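Local coordinates for NH(3)-dependent NAD(+) synthetase (Francisella tularensis subsp. holarctica LVS, PDB 3FIU), which belongs to the NAD synthase family of the HUP clan, alpha/beta enzymes built around a parallel sheet, and carries adenosine monophosphate, pyrophosphate and magnesium here, at residues 47-50 and 55-58; 127-132 and 160-165; 204-209 and 231-236. All coordinates share one frame; numbering follows the deposited sequence.

From the N terminus, contact 1 closes first: four residues, the first still helical, link segment 47-50 near the end of helix 40-51 to segment 55-58 on strand 56-60, within one beta-alpha-beta unit. Contact 2 follows with a longer loop of 27 residues, which brings segment 160-165 back to helix 113-135 after strand 137-139 and helix 145-150. Contact 3 then joins helix 202-206 to helix 224-235 across a mostly helical excursion. The three loops come in series; none nests in or crosses another. Contacts 1 and 2, with centres about 12 Å apart, meet where Thr-57 faces Tyr-131, whereas contact 3 lies across the chain's centre from both.

Contact 1: 47-50 and 55-58; sequences SLAV and PTTA
Thr-56 meets the last turn of helix 40-51 through both branches of its side chain. Its methyl CG2 lies 3.8 Å from Ala-49 CB and 4.0 Å from Val-50 CG2, so one carbon packs against two successive helix residues. The Val-50 and Thr-56 side chains cross at about a right angle. The other branch, Thr-56 OG1, stands 3.7 Å from Ala-49 CB and 3.6 Å from Ala-49 O, near the helix backbone. Rotation about the first torsion of Thr-56 (chi1 -67°) turns CG2 away from its own backbone N and leaves OG1 beside that N. The hydroxyl is hydrogen-bonded to Leu-54 O. Beyond this shell, Ile-140 packs on Ala-49, Leu-81 and Ile-83 pack on Val-50, and backbone bonds tie Pro-55 and Thr-57 to Phe-32 in strand 31-35. This is the return from helix to strand in the beta-alpha-beta crossover of strand 31-35, helix 40-51 and strand 56-60. Across the two segments the contact is thus held by van der Waals packing, while Thr-56 OG1 and Ala-49 O find their hydrogen-bond partners, Leu-54 O and Thr-52 OG1, in the connection between helix and strand.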
ATOM      1  N   SER A  47     -18.502 -13.959  -2.182  1.00 19.69           N
ATOM      2  CA  SER A  47     -19.671 -14.524  -2.851  1.00 20.78           C
ATOM      3  C   SER A  47     -19.851 -14.004  -4.293  1.00 21.76           C
ATOM      4  O   SER A  47     -20.130 -14.778  -5.213  1.00 20.16           O
ATOM      5  CB  SER A  47     -20.932 -14.255  -2.037  1.00 19.57           C
ATOM      6  OG  SER A  47     -20.816 -14.818  -0.730  1.00 20.11           O
ATOM      7  N   LEU A  48     -19.694 -12.699  -4.479  1.00 23.00           N
ATOM      8  CA  LEU A  48     -19.738 -12.116  -5.827  1.00 24.55           C
ATOM      9  C   LEU A  48     -18.638 -12.671  -6.721  1.00 24.79           C
ATOM     10  O   LEU A  48     -18.891 -13.035  -7.885  1.00 24.46           O
ATOM     11  CB  LEU A  48     -19.661 -10.585  -5.754  1.00 25.73           C
ATOM     12  CG  LEU A  48     -20.807  -9.852  -5.033  1.00 26.60           C
ATOM     13  CD1 LEU A  48     -20.415  -8.403  -4.749  1.00 26.65           C
ATOM     14  CD2 LEU A  48     -22.094  -9.897  -5.839  1.00 24.10           C
ATOM     15  N   ALA A  49     -17.410 -12.736  -6.191  1.00 23.88           N
ATOM     16  CA  ALA A  49     -16.277 -13.242  -6.963  1.00 24.23           C
ATOM     17  C   ALA A  49     -16.589 -14.649  -7.436  1.00 24.81           C
ATOM     18  O   ALA A  49     -16.417 -14.969  -8.626  1.00 23.76           O
ATOM     19  CB  ALA A  49     -15.014 -13.259  -6.130  1.00 23.63           C
ATOM     20  N   VAL A  50     -17.063 -15.483  -6.509  1.00 24.36           N
ATOM     21  CA  VAL A  50     -17.386 -16.875  -6.825  1.00 24.87           C
ATOM     22  C   VAL A  50     -18.397 -16.978  -7.972  1.00 24.51           C
ATOM     23  O   VAL A  50     -18.271 -17.857  -8.827  1.00 24.69           O
ATOM     24  CB  VAL A  50     -17.868 -17.658  -5.593  1.00 23.98           C
ATOM     25  CG1 VAL A  50     -18.372 -19.019  -6.027  1.00 28.87           C
ATOM     26  CG2 VAL A  50     -16.700 -17.815  -4.621  1.00 23.76           C
ATOM     27  N   PRO A  55     -11.602 -18.620 -11.006  1.00 25.69           N
ATOM     28  CA  PRO A  55     -10.901 -19.117  -9.819  1.00 26.03           C
ATOM     29  C   PRO A  55     -10.877 -18.062  -8.718  1.00 22.77           C
ATOM     30  O   PRO A  55     -10.559 -16.906  -8.975  1.00 23.66           O
ATOM     31  CB  PRO A  55      -9.484 -19.379 -10.329  1.00 27.15           C
ATOM     32  CG  PRO A  55      -9.683 -19.786 -11.776  1.00 28.34           C
ATOM     33  CD  PRO A  55     -10.865 -18.930 -12.251  1.00 27.58           C
ATOM     34  N   THR A  56     -11.225 -18.466  -7.503  1.00 23.26           N
ATOM     35  CA  THR A  56     -11.387 -17.518  -6.397  1.00 22.74           C
ATOM     36  C   THR A  56     -10.808 -18.206  -5.163  1.00 22.44           C
ATOM     37  O   THR A  56     -11.232 -19.297  -4.832  1.00 24.10           O
ATOM     38  CB  THR A  56     -12.882 -17.181  -6.129  1.00 22.99           C
ATOM     39  OG1 THR A  56     -13.432 -16.459  -7.244  1.00 22.74           O
ATOM     40  CG2 THR A  56     -13.039 -16.298  -4.854  1.00 24.08           C
ATOM     41  N   THR A  57      -9.859 -17.570  -4.493  1.00 18.80           N
ATOM     42  CA  THR A  57      -9.272 -18.180  -3.278  1.00 19.54           C
ATOM     43  C   THR A  57      -9.483 -17.248  -2.117  1.00 19.77           C
ATOM     44  O   THR A  57      -9.313 -16.023  -2.269  1.00 18.13           O
ATOM     45  CB  THR A  57      -7.750 -18.388  -3.499  1.00 20.93           C
ATOM     46  OG1 THR A  57      -7.571 -19.319  -4.568  1.00 18.88           O
ATOM     47  CG2 THR A  57      -7.005 -18.918  -2.220  1.00 20.58           C
ATOM     48  N   ALA A  58      -9.780 -17.824  -0.942  1.00 19.57           N
ATOM     49  CA  ALA A  58      -9.897 -17.042   0.287  1.00 19.58           C
ATOM     50  C   ALA A  58      -8.738 -17.291   1.238  1.00 18.42           C
ATOM     51  O   ALA A  58      -8.342 -18.434   1.451  1.00 18.24           O
ATOM     52  CB  ALA A  58     -11.213 -17.344   0.999  1.00 19.50           C
TER

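Contact 2: 127-132 and 160-165; sequences YLYAYA and AADILP
Tyr-129 reaches from helix 113-135 to the loop at Asp-162 with its phenol hydroxyl. Along the helix Leu-128 comes just before it and packs on Val-33 in strand 31-35. Tyr-129 then carries the contact. Tyr-129 OH donates a hydrogen bond of 2.6 Å to Asp-162 OD1, which lies at the ring edge in the plane of the ring. The two side chains approach from opposite directions. The donor meets OD1 from above the carboxylate, 68° out of its plane, and ring and carboxylate are turned 81° against each other. Tyr-129 OH lies 3.1 Å from Ala-161 C, and Tyr-129 CE1 comes to 4.0 Å from Ala-160 O. On the other side of the phenol, Tyr-129 CE2 is 3.5 Å from Asp-162 OD1. With chi1 at -62°, Asp-162 CG sits beside its own backbone N, and this brings OD1 round to the phenol.

The result is a buried Tyr-Asp hydrogen bond that joins helix 113-135 to the 160-165 loop at the subunit interface, where Lys-155 of the second subunit makes a salt bridge to Asp-162 OD1 and Phe-156 of that subunit meets the Tyr-129 ring. Asp-162 OD2 accepts a hydrogen bond from Val-139 N. Together these bonds fix the rotation of the carboxylate, and the nearby lysine probably favours its charged form. One turn on from Leu-128, Ala-132 packs on Val-33 and Val-139. Helix 113-135 thus lies against strands 31-35 and 137-139, while the 160-165 loop follows the edge of the sheet, bonded through its backbone to Val-139 and Gly-141.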
ATOM      1  N   TYR A 127       0.174 -10.978   2.504  1.00 16.52           N
ATOM      2  CA  TYR A 127      -0.299 -12.332   2.197  1.00 17.32           C
ATOM      3  C   TYR A 127      -1.082 -12.386   0.910  1.00 16.17           C
ATOM      4  O   TYR A 127      -0.821 -13.233   0.049  1.00 16.42           O
ATOM      5  CB  TYR A 127      -1.137 -12.908   3.350  1.00 15.61           C
ATOM      6  CG  TYR A 127      -0.273 -13.344   4.483  1.00 15.42           C
ATOM      7  CD1 TYR A 127       0.456 -14.544   4.412  1.00 20.72           C
ATOM      8  CD2 TYR A 127      -0.165 -12.560   5.639  1.00 14.60           C
ATOM      9  CE1 TYR A 127       1.263 -14.948   5.476  1.00 17.01           C
ATOM     10  CE2 TYR A 127       0.624 -12.942   6.681  1.00 15.24           C
ATOM     11  CZ  TYR A 127       1.354 -14.131   6.584  1.00 16.59           C
ATOM     12  OH  TYR A 127       2.137 -14.470   7.632  1.00 18.54           O
ATOM     13  N   LEU A 128      -2.087 -11.524   0.801  1.00 16.51           N
ATOM     14  CA  LEU A 128      -2.923 -11.446  -0.395  1.00 15.41           C
ATOM     15  C   LEU A 128      -2.156 -11.242  -1.688  1.00 16.75           C
ATOM     16  O   LEU A 128      -2.424 -11.940  -2.678  1.00 16.31           O
ATOM     17  CB  LEU A 128      -3.995 -10.348  -0.242  1.00 14.78           C
ATOM     18  CG  LEU A 128      -5.017 -10.689   0.856  1.00 15.19           C
ATOM     19  CD1 LEU A 128      -5.783  -9.441   1.222  1.00 19.16           C
ATOM     20  CD2 LEU A 128      -5.953 -11.809   0.407  1.00 16.22           C
ATOM     21  N   TYR A 129      -1.229 -10.287  -1.684  1.00 15.39           N
ATOM     22  CA  TYR A 129      -0.361 -10.007  -2.831  1.00 16.44           C
ATOM     23  C   TYR A 129       0.677 -11.105  -3.117  1.00 16.26           C
ATOM     24  O   TYR A 129       1.003 -11.322  -4.256  1.00 17.52           O
ATOM     25  CB  TYR A 129       0.291  -8.601  -2.685  1.00 17.60           C
ATOM     26  CG  TYR A 129      -0.703  -7.563  -3.178  1.00 17.79           C
ATOM     27  CD1 TYR A 129      -1.592  -6.931  -2.288  1.00 17.44           C
ATOM     28  CD2 TYR A 129      -0.859  -7.338  -4.559  1.00 17.50           C
ATOM     29  CE1 TYR A 129      -2.572  -6.042  -2.764  1.00 14.54           C
ATOM     30  CE2 TYR A 129      -1.799  -6.461  -5.033  1.00 16.76           C
ATOM     31  CZ  TYR A 129      -2.664  -5.812  -4.142  1.00 18.72           C
ATOM     32  OH  TYR A 129      -3.628  -4.941  -4.644  1.00 17.50           O
ATOM     33  N   ALA A 130       1.210 -11.761  -2.087  1.00 15.13           N
ATOM     34  CA  ALA A 130       2.077 -12.932  -2.306  1.00 15.43           C
ATOM     35  C   ALA A 130       1.308 -14.030  -3.042  1.00 17.45           C
ATOM     36  O   ALA A 130       1.832 -14.649  -3.994  1.00 19.09           O
ATOM     37  CB  ALA A 130       2.624 -13.483  -0.971  1.00 15.79           C
ATOM     38  N   TYR A 131       0.080 -14.304  -2.589  1.00 15.58           N
ATOM     39  CA  TYR A 131      -0.758 -15.304  -3.278  1.00 17.21           C
ATOM     40  C   TYR A 131      -1.082 -14.868  -4.710  1.00 16.35           C
ATOM     41  O   TYR A 131      -0.900 -15.625  -5.668  1.00 19.84           O
ATOM     42  CB  TYR A 131      -2.076 -15.558  -2.519  1.00 18.56           C
ATOM     43  CG  TYR A 131      -2.865 -16.693  -3.149  1.00 18.67           C
ATOM     44  CD1 TYR A 131      -2.674 -18.007  -2.736  1.00 17.32           C
ATOM     45  CD2 TYR A 131      -3.758 -16.449  -4.195  1.00 21.38           C
ATOM     46  CE1 TYR A 131      -3.374 -19.059  -3.336  1.00 21.05           C
ATOM     47  CE2 TYR A 131      -4.461 -17.493  -4.803  1.00 20.85           C
ATOM     48  CZ  TYR A 131      -4.247 -18.803  -4.373  1.00 20.39           C
ATOM     49  OH  TYR A 131      -4.944 -19.850  -4.963  1.00 22.54           O
ATOM     50  N   ALA A 132      -1.565 -13.640  -4.849  1.00 16.82           N
ATOM     51  CA  ALA A 132      -2.009 -13.108  -6.127  1.00 19.27           C
ATOM     52  C   ALA A 132      -0.892 -13.197  -7.183  1.00 21.07           C
ATOM     53  O   ALA A 132      -1.134 -13.594  -8.352  1.00 20.57           O
ATOM     54  CB  ALA A 132      -2.447 -11.648  -5.950  1.00 18.78           C
ATOM     55  N   ALA A 160      -5.731  -1.203   0.565  1.00 22.21           N
ATOM     56  CA  ALA A 160      -4.875  -1.468  -0.599  1.00 22.24           C
ATOM     57  C   ALA A 160      -5.353  -2.701  -1.340  1.00 22.04           C
ATOM     58  O   ALA A 160      -5.235  -3.823  -0.834  1.00 23.91           O
ATOM     59  CB  ALA A 160      -3.441  -1.665  -0.158  1.00 24.12           C
ATOM     60  N   ALA A 161      -5.900  -2.512  -2.539  1.00 20.05           N
ATOM     61  CA  ALA A 161      -6.365  -3.654  -3.321  1.00 19.75           C
ATOM     62  C   ALA A 161      -6.300  -3.303  -4.806  1.00 19.40           C
ATOM     63  O   ALA A 161      -5.916  -2.194  -5.153  1.00 20.21           O
ATOM     64  CB  ALA A 161      -7.792  -4.044  -2.900  1.00 19.89           C
ATOM     65  N   ASP A 162      -6.651  -4.252  -5.667  1.00 17.94           N
ATOM     66  CA  ASP A 162      -6.640  -4.017  -7.114  1.00 19.80           C
ATOM     67  C   ASP A 162      -8.005  -3.562  -7.591  1.00 21.49           C
ATOM     68  O   ASP A 162      -8.109  -2.854  -8.599  1.00 20.73           O
ATOM     69  CB  ASP A 162      -6.228  -5.276  -7.859  1.00 22.10           C
ATOM     70  CG  ASP A 162      -4.819  -5.727  -7.518  1.00 20.54           C
ATOM     71  OD1 ASP A 162      -3.961  -4.857  -7.224  1.00 20.79           O
ATOM     72  OD2 ASP A 162      -4.561  -6.950  -7.561  1.00 19.53           O
ATOM     73  N   ILE A 163      -9.054  -3.970  -6.860  1.00 21.23           N
ATOM     74  CA  ILE A 163     -10.419  -3.768  -7.330  1.00 21.59           C
ATOM     75  C   ILE A 163     -11.342  -3.693  -6.121  1.00 21.40           C
ATOM     76  O   ILE A 163     -11.179  -4.476  -5.170  1.00 22.29           O
ATOM     77  CB  ILE A 163     -10.845  -4.889  -8.334  1.00 20.36           C
ATOM     78  CG1 ILE A 163     -12.195  -4.564  -8.975  1.00 24.01           C
ATOM     79  CG2 ILE A 163     -10.849  -6.285  -7.666  1.00 20.39           C
ATOM     80  CD1 ILE A 163     -12.425  -5.342 -10.310  1.00 19.93           C
ATOM     81  N   LEU A 164     -12.270  -2.737  -6.164  1.00 20.38           N
ATOM     82  CA  LEU A 164     -13.157  -2.427  -5.047  1.00 21.37           C
ATOM     83  C   LEU A 164     -14.629  -2.504  -5.481  1.00 22.03           C
ATOM     84  O   LEU A 164     -15.252  -1.481  -5.804  1.00 25.71           O
ATOM     85  CB  LEU A 164     -12.816  -1.033  -4.446  1.00 22.62           C
ATOM     86  CG  LEU A 164     -11.405  -0.746  -3.880  1.00 23.11           C
ATOM     87  CD1 LEU A 164     -11.305   0.686  -3.309  1.00 21.37           C
ATOM     88  CD2 LEU A 164     -11.000  -1.744  -2.797  1.00 20.80           C
ATOM     89  N   PRO A 165     -15.204  -3.715  -5.482  1.00 21.48           N
ATOM     90  CA  PRO A 165     -16.604  -3.853  -5.932  1.00 21.39           C
ATOM     91  C   PRO A 165     -17.662  -3.225  -5.016  1.00 20.73           C
ATOM     92  O   PRO A 165     -18.766  -2.956  -5.482  1.00 23.70           O
ATOM     93  CB  PRO A 165     -16.812  -5.375  -6.010  1.00 20.67           C
ATOM     94  CG  PRO A 165     -15.845  -5.945  -4.986  1.00 20.76           C
ATOM     95  CD  PRO A 165     -14.612  -5.009  -5.052  1.00 20.97           C
TER

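Contact 3: 204-209 and 231-236; sequences DEMGVT and NFWHNR
Met-206 and Trp-233 make the main apolar contact, their side chains crossing at about a right angle. Met-206 CG lies over one face of the indole, 3.9 Å from the centroid of the six-membered ring of Trp-233 and 10° off its normal, a CH-pi contact. A first torsion of -62° sets CG over the ring, while the rest of the methionine chain leads away from it. The sulfur is more distant: Met-206 SD is 5.1 Å from the same Trp-233 centroid, a longer, oblique Met-aromatic contact.

The opposite face of the indole is covered by Arg-236, whose NH2 stands 3.1 Å above the Trp-233 plane, over its centre. The guanidinium is in turn faced by Phe-232 CE1, so Trp-233 lies between a thioether chain and an arginine supplied by its own segment.

These residues belong to the helical part of the fold beyond the parallel sheet. Helix 202-206 ends at Gly-207, whose positive phi lets the chain leave the helix, and Thr-209 N-caps helix 210-218. Helix 224-235 supplies Trp-233 near its C-terminal end, and Met-150 from helix 145-150 packs on both Met-206 and Trp-233.

Among the polar atoms, Glu-205 O lies at the indole edge near the ring plane, 3.5 Å from Trp-233 CZ2. Met-206 O is 3.5 Å from Trp-233 NE1. The Glu-205 carboxylate turns away from the indole, and its OE1 is hydrogen-bonded to Gln-200 NE2.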
ATOM      1  N   ASP A 204     -19.311   1.577  17.923  1.00 29.51           N
ATOM      2  CA  ASP A 204     -18.730   2.071  19.179  1.00 30.65           C
ATOM      3  C   ASP A 204     -17.464   2.844  18.901  1.00 30.61           C
ATOM      4  O   ASP A 204     -17.158   3.832  19.571  1.00 30.00           O
ATOM      5  CB  ASP A 204     -18.321   0.920  20.101  1.00 32.81           C
ATOM      6  CG  ASP A 204     -19.437   0.440  20.992  1.00 39.57           C
ATOM      7  OD1 ASP A 204     -20.627   0.680  20.689  1.00 47.58           O
ATOM      8  OD2 ASP A 204     -19.107  -0.199  22.019  1.00 48.45           O
ATOM      9  N   GLU A 205     -16.694   2.359  17.935  1.00 30.92           N
ATOM     10  CA  GLU A 205     -15.414   2.964  17.621  1.00 31.34           C
ATOM     11  C   GLU A 205     -15.616   4.326  16.981  1.00 30.48           C
ATOM     12  O   GLU A 205     -14.976   5.309  17.366  1.00 29.55           O
ATOM     13  CB  GLU A 205     -14.634   2.049  16.682  1.00 33.11           C
ATOM     14  CG  GLU A 205     -13.163   2.167  16.859  1.00 40.64           C
ATOM     15  CD  GLU A 205     -12.650   1.404  18.075  1.00 45.04           C
ATOM     16  OE1 GLU A 205     -11.642   0.698  17.914  1.00 48.15           O
ATOM     17  OE2 GLU A 205     -13.235   1.504  19.177  1.00 47.22           O
ATOM     18  N   MET A 206     -16.516   4.381  16.007  1.00 28.59           N
ATOM     19  CA  MET A 206     -16.761   5.625  15.295  1.00 29.12           C
ATOM     20  C   MET A 206     -17.592   6.624  16.115  1.00 28.80           C
ATOM     21  O   MET A 206     -17.496   7.821  15.870  1.00 28.82           O
ATOM     22  CB  MET A 206     -17.445   5.365  13.961  1.00 28.77           C
ATOM     23  CG  MET A 206     -16.623   4.516  12.986  1.00 28.05           C
ATOM     24  SD  MET A 206     -17.519   4.159  11.492  1.00 27.52           S
ATOM     25  CE  MET A 206     -18.958   3.275  12.069  1.00 24.73           C
ATOM     26  N   GLY A 207     -18.390   6.129  17.071  1.00 29.31           N
ATOM     27  CA  GLY A 207     -19.350   6.972  17.822  1.00 29.60           C
ATOM     28  C   GLY A 207     -20.598   7.350  17.023  1.00 31.83           C
ATOM     29  O   GLY A 207     -21.315   8.305  17.351  1.00 30.95           O
ATOM     30  N   VAL A 208     -20.870   6.586  15.977  1.00 30.57           N
ATOM     31  CA  VAL A 208     -21.924   6.910  15.016  1.00 30.15           C
ATOM     32  C   VAL A 208     -22.338   5.610  14.368  1.00 29.50           C
ATOM     33  O   VAL A 208     -21.494   4.738  14.153  1.00 29.72           O
ATOM     34  CB  VAL A 208     -21.481   8.008  14.005  1.00 29.25           C
ATOM     35  CG1 VAL A 208     -20.321   7.552  13.101  1.00 32.17           C
ATOM     36  CG2 VAL A 208     -22.632   8.476  13.159  1.00 30.25           C
ATOM     37  N   THR A 209     -23.631   5.447  14.114  1.00 27.07           N
ATOM     38  CA  THR A 209     -24.143   4.180  13.610  1.00 26.84           C
ATOM     39  C   THR A 209     -24.016   4.123  12.097  1.00 25.72           C
ATOM     40  O   THR A 209     -23.911   5.166  11.416  1.00 25.71           O
ATOM     41  CB  THR A 209     -25.633   3.963  13.981  1.00 27.34           C
ATOM     42  OG1 THR A 209     -26.434   4.931  13.292  1.00 27.20           O
ATOM     43  CG2 THR A 209     -25.860   4.062  15.475  1.00 27.59           C
ATOM     44  N   ASN A 231     -17.956  14.020  10.251  1.00 31.41           N
ATOM     45  CA  ASN A 231     -16.938  14.981   9.784  1.00 32.30           C
ATOM     46  C   ASN A 231     -15.587  14.777  10.464  1.00 30.68           C
ATOM     47  O   ASN A 231     -14.579  14.976   9.826  1.00 30.41           O
ATOM     48  CB  ASN A 231     -17.367  16.445  10.010  1.00 34.37           C
ATOM     49  CG  ASN A 231     -18.538  16.878   9.130  1.00 40.86           C
ATOM     50  OD1 ASN A 231     -18.470  16.831   7.886  1.00 44.85           O
ATOM     51  ND2 ASN A 231     -19.595  17.377   9.776  1.00 35.90           N
ATOM     52  N   PHE A 232     -15.553  14.406  11.754  1.00 30.51           N
ATOM     53  CA  PHE A 232     -14.267  14.202  12.436  1.00 31.17           C
ATOM     54  C   PHE A 232     -13.412  13.111  11.738  1.00 30.93           C
ATOM     55  O   PHE A 232     -12.247  13.345  11.393  1.00 31.81           O
ATOM     56  CB  PHE A 232     -14.443  13.862  13.925  1.00 32.38           C
ATOM     57  CG  PHE A 232     -13.172  13.391  14.583  1.00 35.44           C
ATOM     58  CD1 PHE A 232     -12.977  12.041  14.866  1.00 41.09           C
ATOM     59  CD2 PHE A 232     -12.142  14.285  14.863  1.00 42.41           C
ATOM     60  CE1 PHE A 232     -11.788  11.589  15.456  1.00 43.14           C
ATOM     61  CE2 PHE A 232     -10.944  13.840  15.454  1.00 46.33           C
ATOM     62  CZ  PHE A 232     -10.774  12.489  15.749  1.00 43.98           C
ATOM     63  N   TRP A 233     -14.009  11.937  11.541  1.00 28.41           N
ATOM     64  CA  TRP A 233     -13.384  10.831  10.805  1.00 28.82           C
ATOM     65  C   TRP A 233     -13.035  11.177   9.345  1.00 27.36           C
ATOM     66  O   TRP A 233     -11.918  10.916   8.875  1.00 28.33           O
ATOM     67  CB  TRP A 233     -14.294   9.587  10.867  1.00 28.02           C
ATOM     68  CG  TRP A 233     -14.217   8.881  12.191  1.00 33.34           C
ATOM     69  CD1 TRP A 233     -14.665   9.343  13.399  1.00 33.57           C
ATOM     70  CD2 TRP A 233     -13.656   7.584  12.444  1.00 38.93           C
ATOM     71  NE1 TRP A 233     -14.403   8.426  14.393  1.00 38.95           N
ATOM     72  CE2 TRP A 233     -13.791   7.330  13.834  1.00 40.60           C
ATOM     73  CE3 TRP A 233     -13.073   6.598  11.630  1.00 39.78           C
ATOM     74  CZ2 TRP A 233     -13.354   6.128  14.429  1.00 36.76           C
ATOM     75  CZ3 TRP A 233     -12.638   5.409  12.224  1.00 35.90           C
ATOM     76  CH2 TRP A 233     -12.784   5.184  13.608  1.00 32.71           C
ATOM     77  N   HIS A 234     -13.984  11.747   8.617  1.00 26.62           N
ATOM     78  CA  HIS A 234     -13.770  12.062   7.210  1.00 26.72           C
ATOM     79  C   HIS A 234     -12.635  13.061   7.081  1.00 31.59           C
ATOM     80  O   HIS A 234     -11.803  12.948   6.173  1.00 32.05           O
ATOM     81  CB  HIS A 234     -15.026  12.653   6.581  1.00 27.11           C
ATOM     82  CG  HIS A 234     -14.893  12.962   5.122  1.00 22.77           C
ATOM     83  ND1 HIS A 234     -14.846  11.988   4.154  1.00 23.69           N
ATOM     84  CD2 HIS A 234     -14.806  14.143   4.467  1.00 25.84           C
ATOM     85  CE1 HIS A 234     -14.737  12.550   2.963  1.00 23.14           C
ATOM     86  NE2 HIS A 234     -14.715  13.863   3.126  1.00 26.41           N
ATOM     87  N   ASN A 235     -12.611  14.038   7.995  1.00 33.24           N
ATOM     88  CA  ASN A 235     -11.637  15.126   7.912  1.00 36.27           C
ATOM     89  C   ASN A 235     -10.195  14.707   8.139  1.00 35.43           C
ATOM     90  O   ASN A 235      -9.289  15.241   7.506  1.00 37.86           O
ATOM     91  CB  ASN A 235     -11.991  16.261   8.878  1.00 36.05           C
ATOM     92  CG  ASN A 235     -13.122  17.141   8.357  1.00 41.15           C
ATOM     93  OD1 ASN A 235     -13.446  17.143   7.146  1.00 40.96           O
ATOM     94  ND2 ASN A 235     -13.732  17.908   9.272  1.00 42.40           N
ATOM     95  N   ARG A 236      -9.982  13.779   9.066  1.00 35.49           N
ATOM     96  CA  ARG A 236      -8.634  13.363   9.402  1.00 34.34           C
ATOM     97  C   ARG A 236      -8.067  12.340   8.400  1.00 34.46           C
ATOM     98  O   ARG A 236      -6.906  11.944   8.520  1.00 32.62           O
ATOM     99  CB  ARG A 236      -8.583  12.832  10.837  1.00 35.87           C
ATOM    100  CG  ARG A 236      -9.327  11.542  11.026  1.00 36.21           C
ATOM    101  CD  ARG A 236      -8.992  10.935  12.369  1.00 45.28           C
ATOM    102  NE  ARG A 236      -9.847   9.783  12.614  1.00 51.18           N
ATOM    103  CZ  ARG A 236      -9.862   9.087  13.744  1.00 53.33           C
ATOM    104  NH1 ARG A 236      -9.058   9.429  14.746  1.00 50.14           N
ATOM    105  NH2 ARG A 236     -10.686   8.049  13.867  1.00 52.68           N
TER